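Local coordinates for Lmo0741 protein (Listeria monocytogenes, PDB 4R1H), which probably binds DNA through a winged helix-turn-helix domain and regulates transcription as a member of the GntR family, at residues V17-I20 with H21-V25; Q92-E95 with N96-E100; I112-V115 with K116-E120. All blocks are in the same frame, centred on the assembly; numbering follows the deposited sequence. Where two conformers were deposited one is given.

Contact 1 (V17-I20 with H21-V25); sequences VHYI and HTEIV
The imidazole of His21 carries Val17 on one face: the methyl CG1 of Val17 stands 3.7 Å from the centroid of the His21 ring, 27° off its normal, a CH-pi contact. Val17 O lies above the His21 ring too, displaced toward the rim. At the edge of this ring, in its plane, a water sits 2.7 Å from His21 ND1; the same water lies in the plane of the His18 ring, 2.7 Å from His18 ND1, and so bridges two imidazoles three residues apart. One face of the His18 ring has Thr22 OG1 above it, again toward the rim. The Tyr19 ring receives Glu23 CG over a face, and the carboxylate of Glu23 is turned 25° from the ring plane.

All these side chains belong to helix 12-25, within the winged helix-turn-helix region characteristic of GntR regulators. Its buried flank packs on helix 49-61, where Val17 meets Ala55 and Ile20 meets Tyr56 and Leu59, while His18 and Thr22 pack on Glu100 and Lys103 of the second subunit.

Thr22 OG1 is anti to its own carbonyl carbon (chi1 -66°), which turns the hydroxyl back along the helix to donate to His18 O at 3.0 Å. Thr22 N donates to His18 O as well, at 2.8 Å, and the two donors reach the oxygen from opposite faces of the carbonyl plane. On the buried side, in the conformer of Ile20 given, Ile20 CG2 touches Ile24 CD1 at 3.6 Å, one turn on, where Ile24 N also donates to Ile20 O.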
loop_
_atom_site.group_PDB
_atom_site.type_symbol
_atom_site.label_atom_id
_atom_site.label_comp_id
_atom_site.label_asym_id
_atom_site.label_seq_id
_atom_site.Cartn_x
_atom_site.Cartn_y
_atom_site.Cartn_z
ATOM N N VAL A 17 -9.369 -13.716 0.742
ATOM C CA VAL A 17 -8.431 -14.414 -0.119
ATOM C C VAL A 17 -6.987 -14.113 0.334
ATOM O O VAL A 17 -6.159 -15.032 0.435
ATOM C CB VAL A 17 -8.649 -14.055 -1.568
ATOM C CG1 VAL A 17 -7.569 -14.598 -2.452
ATOM C CG2 VAL A 17 -9.997 -14.646 -2.004
ATOM N N HIS A 18 -6.705 -12.848 0.626
ATOM C CA HIS A 18 -5.299 -12.479 1.004
ATOM C C HIS A 18 -4.895 -13.078 2.324
ATOM O O HIS A 18 -3.759 -13.545 2.443
ATOM C CB HIS A 18 -5.094 -10.958 1.090
ATOM C CG HIS A 18 -3.665 -10.593 1.318
ATOM N ND1 HIS A 18 -2.712 -10.764 0.340
ATOM C CD2 HIS A 18 -3.021 -10.091 2.399
ATOM C CE1 HIS A 18 -1.535 -10.358 0.803
ATOM N NE2 HIS A 18 -1.704 -9.938 2.044
ATOM N N TYR A 19 -5.802 -13.121 3.289
ATOM C CA TYR A 19 -5.578 -13.747 4.563
ATOM C C TYR A 19 -5.220 -15.216 4.407
ATOM O O TYR A 19 -4.242 -15.673 4.968
ATOM C CB TYR A 19 -6.826 -13.615 5.428
ATOM C CG TYR A 19 -6.801 -14.438 6.680
ATOM C CD1 TYR A 19 -6.244 -13.929 7.868
ATOM C CD2 TYR A 19 -7.333 -15.727 6.703
ATOM C CE1 TYR A 19 -6.219 -14.692 9.010
ATOM C CE2 TYR A 19 -7.297 -16.508 7.845
ATOM C CZ TYR A 19 -6.739 -15.978 8.998
ATOM O OH TYR A 19 -6.736 -16.764 10.143
ATOM N N ILE A 20 -5.980 -15.937 3.586
ATOM C CA ILE A 20 -5.693 -17.357 3.301
ATOM C C ILE A 20 -4.367 -17.509 2.585
ATOM O O ILE A 20 -3.582 -18.394 2.926
ATOM C CB ILE A 20 -6.833 -18.004 2.495
ATOM C CG1 ILE A 20 -8.063 -18.061 3.414
ATOM C CG2 ILE A 20 -6.416 -19.343 1.930
ATOM C CD1 ILE A 20 -9.383 -18.170 2.697
ATOM N N HIS A 21 -4.116 -16.666 1.570
ATOM C CA HIS A 21 -2.871 -16.695 0.858
ATOM C C HIS A 21 -1.737 -16.566 1.855
ATOM O O HIS A 21 -0.690 -17.256 1.735
ATOM C CB HIS A 21 -2.734 -15.538 -0.137
ATOM C CG HIS A 21 -3.508 -15.714 -1.396
ATOM N ND1 HIS A 21 -3.674 -14.686 -2.297
ATOM C CD2 HIS A 21 -4.119 -16.797 -1.937
ATOM C CE1 HIS A 21 -4.341 -15.126 -3.359
ATOM N NE2 HIS A 21 -4.644 -16.400 -3.143
ATOM N N THR A 22 -1.868 -15.629 2.815
ATOM C CA THR A 22 -0.837 -15.459 3.865
ATOM C C THR A 22 -0.550 -16.725 4.681
ATOM O O THR A 22 0.633 -17.106 4.923
ATOM C CB THR A 22 -1.237 -14.233 4.752
ATOM O OG1 THR A 22 -1.136 -13.080 3.856
ATOM C CG2 THR A 22 -0.345 -14.052 5.839
ATOM N N GLU A 23 -1.607 -17.372 5.140
ATOM C CA GLU A 23 -1.490 -18.670 5.858
ATOM C C GLU A 23 -0.828 -19.757 5.021
ATOM O O GLU A 23 -0.047 -20.498 5.550
ATOM C CB GLU A 23 -2.838 -19.167 6.354
ATOM C CG GLU A 23 -3.515 -18.192 7.303
ATOM C CD GLU A 23 -2.760 -18.014 8.613
ATOM O OE1 GLU A 23 -3.116 -18.706 9.585
ATOM O OE2 GLU A 23 -1.820 -17.188 8.696
ATOM N N ILE A 24 -1.085 -19.741 3.729
ATOM C CA ILE A 24 -0.491 -20.650 2.774
ATOM C C ILE A 24 1.012 -20.395 2.523
ATOM O O ILE A 24 1.843 -21.276 2.716
ATOM C CB ILE A 24 -1.225 -20.625 1.450
ATOM C CG1 ILE A 24 -2.606 -21.146 1.664
ATOM C CG2 ILE A 24 -0.404 -21.432 0.424
ATOM C CD1 ILE A 24 -3.519 -20.917 0.502
ATOM N N VAL A 25 1.365 -19.156 2.227
ATOM C CA VAL A 25 2.749 -18.791 1.925
ATOM C C VAL A 25 3.647 -18.990 3.132
ATOM O O VAL A 25 4.782 -19.498 2.996
ATOM C CB VAL A 25 2.797 -17.374 1.342
ATOM C CG1 VAL A 25 4.234 -16.861 1.263
ATOM C CG2 VAL A 25 2.190 -17.419 -0.046
HETATM O O HOH W 1 -3.227 -12.016 -2.040
#

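Contact 2 (Q92-E95 with N96-E100); sequences QLTE and NFISE
Gln92 reaches one turn forward to Asn96 on the exposed side of helix 79-103, the long helix after strand 72-75, which here faces the second subunit. Gln92 was modelled in two conformers, and the path that follows holds for the one given. From Gln92 CB the chain sets out with CG anti to the backbone N, then bends at the second torsion, which swings the amide toward the next turn. Gln92 CG passes 3.9 Å from Asn96 ND2, and Gln92 CD comes 4.0 Å from Asn96 OD1. At the tip, Gln92 NE2 donates to Asn96 OD1 at 2.9 Å, a weak bond with an N-H...O angle of 129°. The two amide planes are inclined by 35°, so the groups are neither coplanar nor stacked. Asn96 also folds back over the preceding turn, its CG 3.2 Å from Gln92 O, while its backbone N donates to that same carbonyl oxygen.

The other flank is apolar and buried. Thr94 and Ile98 run side by side, with Thr94 CG2 against Ile98 CD1 at 3.8 Å, and the Thr94 hydroxyl is bonded to Ala90 O one turn back. The Phe97 ring stacks on Phe97 of the second subunit and touches Ile111 and Val115 of its own chain. Glu95, meanwhile, forms a salt bridge with Lys91 and packs on Val118 of the second subunit.

Ile98 N donates to Thr94 O at 2.9 Å, with an N-H...O angle of 171°, and Ile98 CG1 lies 3.4 Å from the same oxygen.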
loop_
_atom_site.group_PDB
_atom_site.type_symbol
_atom_site.label_atom_id
_atom_site.label_comp_id
_atom_site.label_asym_id
_atom_site.label_seq_id
_atom_site.Cartn_x
_atom_site.Cartn_y
_atom_site.Cartn_z
ATOM N N GLN A 92 3.986 -8.007 -6.718
ATOM C CA GLN A 92 3.082 -6.894 -6.696
ATOM C C GLN A 92 3.386 -5.904 -5.558
ATOM O O GLN A 92 3.357 -4.674 -5.763
ATOM C CB GLN A 92 1.640 -7.346 -6.630
ATOM C CG GLN A 92 0.663 -6.187 -6.801
ATOM C CD GLN A 92 0.624 -5.631 -8.209
ATOM O OE1 GLN A 92 0.081 -6.259 -9.130
ATOM N NE2 GLN A 92 1.156 -4.418 -8.386
ATOM N N LEU A 93 3.678 -6.418 -4.393
ATOM C CA LEU A 93 4.051 -5.573 -3.305
ATOM C C LEU A 93 5.300 -4.758 -3.615
ATOM O O LEU A 93 5.342 -3.536 -3.333
ATOM C CB LEU A 93 4.295 -6.351 -2.030
ATOM C CG LEU A 93 3.085 -6.964 -1.303
ATOM C CD1 LEU A 93 3.500 -7.972 -0.241
ATOM C CD2 LEU A 93 2.256 -5.871 -0.713
ATOM N N THR A 94 6.284 -5.394 -4.178
ATOM C CA THR A 94 7.566 -4.772 -4.512
ATOM C C THR A 94 7.370 -3.741 -5.657
ATOM O O THR A 94 7.886 -2.593 -5.519
ATOM C CB THR A 94 8.594 -5.795 -4.852
ATOM O OG1 THR A 94 8.709 -6.730 -3.781
ATOM C CG2 THR A 94 9.931 -5.169 -5.028
ATOM N N GLU A 95 6.646 -4.086 -6.711
ATOM C CA GLU A 95 6.404 -3.136 -7.811
ATOM C C GLU A 95 5.689 -1.892 -7.264
ATOM O O GLU A 95 6.061 -0.740 -7.626
ATOM C CB GLU A 95 5.554 -3.760 -8.917
ATOM C CG GLU A 95 6.289 -4.759 -9.761
ATOM C CD GLU A 95 5.335 -5.556 -10.662
ATOM O OE1 GLU A 95 4.093 -5.583 -10.423
ATOM O OE2 GLU A 95 5.896 -6.143 -11.583
ATOM N N ASN A 96 4.679 -2.084 -6.415
ATOM C CA ASN A 96 3.947 -0.951 -5.882
ATOM C C ASN A 96 4.850 -0.031 -5.015
ATOM O O ASN A 96 4.729 1.200 -5.110
ATOM C CB ASN A 96 2.759 -1.383 -5.091
ATOM C CG ASN A 96 1.647 -1.969 -5.987
ATOM O OD1 ASN A 96 1.681 -1.867 -7.208
ATOM N ND2 ASN A 96 0.699 -2.556 -5.364
ATOM N N PHE A 97 5.659 -0.642 -4.175
ATOM C CA PHE A 97 6.593 0.074 -3.319
ATOM C C PHE A 97 7.604 0.879 -4.158
ATOM O O PHE A 97 7.793 2.074 -3.924
ATOM C CB PHE A 97 7.294 -0.916 -2.407
ATOM C CG PHE A 97 8.406 -0.333 -1.560
ATOM C CD1 PHE A 97 8.142 0.660 -0.645
ATOM C CD2 PHE A 97 9.690 -0.783 -1.683
ATOM C CE1 PHE A 97 9.158 1.156 0.124
ATOM C CE2 PHE A 97 10.750 -0.254 -0.939
ATOM C CZ PHE A 97 10.470 0.756 -0.046
ATOM N N ILE A 98 8.286 0.189 -5.045
ATOM C CA ILE A 98 9.216 0.881 -5.936
ATOM C C ILE A 98 8.510 2.032 -6.675
ATOM O O ILE A 98 9.107 3.137 -6.816
ATOM C CB ILE A 98 9.915 -0.110 -6.869
ATOM C CG1 ILE A 98 10.838 -1.002 -6.026
ATOM C CG2 ILE A 98 10.703 0.677 -7.938
ATOM C CD1 ILE A 98 11.334 -2.127 -6.841
ATOM N N SER A 99 7.306 1.825 -7.217
ATOM C CA SER A 99 6.599 2.897 -7.900
ATOM C C SER A 99 6.373 4.122 -7.000
ATOM O O SER A 99 6.651 5.286 -7.381
ATOM C CB SER A 99 5.290 2.366 -8.458
ATOM O OG SER A 99 4.553 3.418 -8.995
ATOM N N GLU A 100 5.881 3.880 -5.797
ATOM C CA GLU A 100 5.571 4.996 -4.911
ATOM C C GLU A 100 6.853 5.741 -4.500
ATOM O O GLU A 100 6.850 6.965 -4.440
ATOM C CB GLU A 100 4.848 4.476 -3.652
ATOM C CG GLU A 100 3.417 4.070 -3.875
ATOM C CD GLU A 100 2.535 5.089 -4.573
ATOM O OE1 GLU A 100 2.510 6.288 -4.164
ATOM O OE2 GLU A 100 1.832 4.695 -5.541
#

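Contact 3 (I112-V115 with K116-E120); sequences IAWV and KKVEE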
loop_
_atom_site.group_PDB
_atom_site.type_symbol
_atom_site.label_atom_id
_atom_site.label_comp_id
_atom_site.label_asym_id
_atom_site.label_seq_id
_atom_site.Cartn_x
_atom_site.Cartn_y
_atom_site.Cartn_z
ATOM N N ILE A 112 16.904 0.943 -1.709
ATOM C CA ILE A 112 17.597 -0.152 -1.056
ATOM C C ILE A 112 18.110 0.286 0.299
ATOM O O ILE A 112 17.946 -0.444 1.248
ATOM C CB ILE A 112 18.724 -0.729 -1.937
ATOM C CG1 ILE A 112 18.097 -1.433 -3.168
ATOM C CG2 ILE A 112 19.575 -1.692 -1.153
ATOM C CD1 ILE A 112 19.055 -1.617 -4.311
ATOM N N ALA A 113 18.688 1.487 0.383
ATOM C CA ALA A 113 19.195 1.997 1.658
ATOM C C ALA A 113 18.078 2.148 2.701
ATOM O O ALA A 113 18.269 1.823 3.863
ATOM C CB ALA A 113 19.948 3.326 1.464
ATOM N N TRP A 114 16.912 2.610 2.264
ATOM C CA TRP A 114 15.715 2.734 3.149
ATOM C C TRP A 114 15.314 1.404 3.715
ATOM O O TRP A 114 15.102 1.215 4.919
ATOM C CB TRP A 114 14.564 3.405 2.386
ATOM C CG TRP A 114 14.433 4.909 2.597
ATOM C CD1 TRP A 114 14.774 5.897 1.781
ATOM C CD2 TRP A 114 14.075 5.517 3.834
ATOM N NE1 TRP A 114 14.562 7.134 2.396
ATOM C CE2 TRP A 114 14.144 6.905 3.659
ATOM C CE3 TRP A 114 13.686 5.000 5.073
ATOM C CZ2 TRP A 114 13.843 7.792 4.704
ATOM C CZ3 TRP A 114 13.370 5.871 6.085
ATOM C CH2 TRP A 114 13.476 7.244 5.887
ATOM N N VAL A 115 15.232 0.404 2.836
ATOM C CA VAL A 115 14.843 -0.957 3.240
ATOM C C VAL A 115 15.816 -1.500 4.260
ATOM O O VAL A 115 15.423 -2.113 5.277
ATOM C CB VAL A 115 14.723 -1.883 1.997
ATOM C CG1 VAL A 115 14.584 -3.323 2.463
ATOM C CG2 VAL A 115 13.578 -1.475 1.106
ATOM N N LYS A 116 17.091 -1.265 4.053
ATOM C CA LYS A 116 18.108 -1.710 5.006
ATOM C C LYS A 116 18.081 -1.002 6.351
ATOM O O LYS A 116 18.411 -1.610 7.368
ATOM C CB LYS A 116 19.487 -1.541 4.391
ATOM C CG LYS A 116 19.749 -2.523 3.264
ATOM C CD LYS A 116 21.124 -2.288 2.673
ATOM C CE LYS A 116 21.642 -3.345 1.711
ATOM N NZ LYS A 116 22.878 -2.782 1.029
ATOM N N LYS A 117 17.723 0.270 6.378
ATOM C CA LYS A 117 17.812 1.046 7.600
ATOM C C LYS A 117 16.554 0.981 8.446
ATOM O O LYS A 117 16.647 1.203 9.645
ATOM C CB LYS A 117 18.284 2.436 7.342
ATOM C CG LYS A 117 17.254 3.423 6.884
ATOM C CD LYS A 117 17.930 4.758 6.588
ATOM C CE LYS A 117 16.890 5.839 6.328
ATOM N NZ LYS A 117 17.504 7.096 5.822
ATOM N N VAL A 118 15.427 0.549 7.887
ATOM C CA VAL A 118 14.175 0.689 8.585
ATOM C C VAL A 118 13.949 -0.282 9.714
ATOM O O VAL A 118 13.912 -1.482 9.509
ATOM C CB VAL A 118 12.982 0.778 7.617
ATOM C CG1 VAL A 118 11.716 0.174 8.148
ATOM C CG2 VAL A 118 12.837 2.249 7.270
ATOM N N GLU A 119 13.814 0.333 10.892
ATOM C CA GLU A 119 13.324 -0.260 12.114
ATOM C C GLU A 119 11.961 -0.934 11.849
ATOM O O GLU A 119 10.984 -0.293 11.410
ATOM C CB GLU A 119 13.216 0.862 13.153
ATOM C CG GLU A 119 13.077 0.416 14.590
ATOM C CD GLU A 119 12.260 1.406 15.403
ATOM O OE1 GLU A 119 12.732 2.550 15.607
ATOM O OE2 GLU A 119 11.143 1.028 15.835
ATOM N N GLU A 120 11.904 -2.235 12.092
ATOM C CA GLU A 120 10.795 -3.033 11.600
ATOM C C GLU A 120 9.754 -3.231 12.708
ATOM O O GLU A 120 10.076 -3.738 13.779
ATOM C CB GLU A 120 11.335 -4.351 11.047
ATOM C CG GLU A 120 12.531 -4.144 10.110
ATOM C CD GLU A 120 13.505 -5.306 10.132
ATOM O OE1 GLU A 120 13.058 -6.447 9.886
ATOM O OE2 GLU A 120 14.710 -5.080 10.405
#
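Trp114 is packed by both Lys117 and Val118 at the C-terminal end of helix 108-117, a short helix that follows the long helix 79-103 in the chain and joins it in the dimer interface. Lys117 approaches over one face of the indole: its CE is 3.5 Å from the centroid of the six-membered ring, a CH-pi contact, and Lys117 NZ follows at 3.9 Å from that centroid in a cation-pi interaction. The ammonium group and the carbon before it thus share one ring face, which probably favours the positive charge. The first torsion of Lys117 explains this course, since its CG lies between the backbone N and the carbonyl carbon (chi1 82°) and the extended chain beyond runs back across the indole. Val118 comes instead to the ring edge, in its plane, with CG2 3.6 Å from Trp114 CE3. Elsewhere Trp114 packs on Met101 of the same chain and on Ala90 of the second subunit.

A looser pair lies beside the dimer contact. Lys116, itself exposed, runs alongside the buried Ile112, the nearest pair of side-chain atoms being Lys116 CE and Ile112 CG2 at 3.9 Å. Ile112 packs on Lys116 of the second subunit, and Lys116 on Ile112 of the second subunit. On the solvent side are the exposed Ala113 and Lys117, where Lys117 CG passes 3.6 Å from Ala113 O.

Hydrogen bonding weakens toward the C-terminal end of the helix. Lys116 N donates to Ile112 O with an N-H...O angle of 159°, against 136° for Lys117 N to Ala113 O. Val118 is the first residue to leave helical backbone angles, and its N makes a weak bond to Trp114 O at 3.1 Å.

The three contacts follow one another along the chain, and all touch the second subunit. Contact 1 lies in the winged helix-turn-helix region, its centre about 3 Å from that of the chain; the centres of contacts 2 and 3 lie about 16 and 24 Å from the centre of the chain. Contacts 1 and 2 do not touch, their nearest atoms being about 6 Å apart. Contacts 2 and 3 meet directly, Phe97 CE2 against Val115 CG2 at 3.7 Å, although their centres are about 15 Å apart. They are also tied across the dimer, where Val118 packs on Ile98 of the second subunit. An acetate, probably from crystallisation, lies about 4 Å from the His21 side chain.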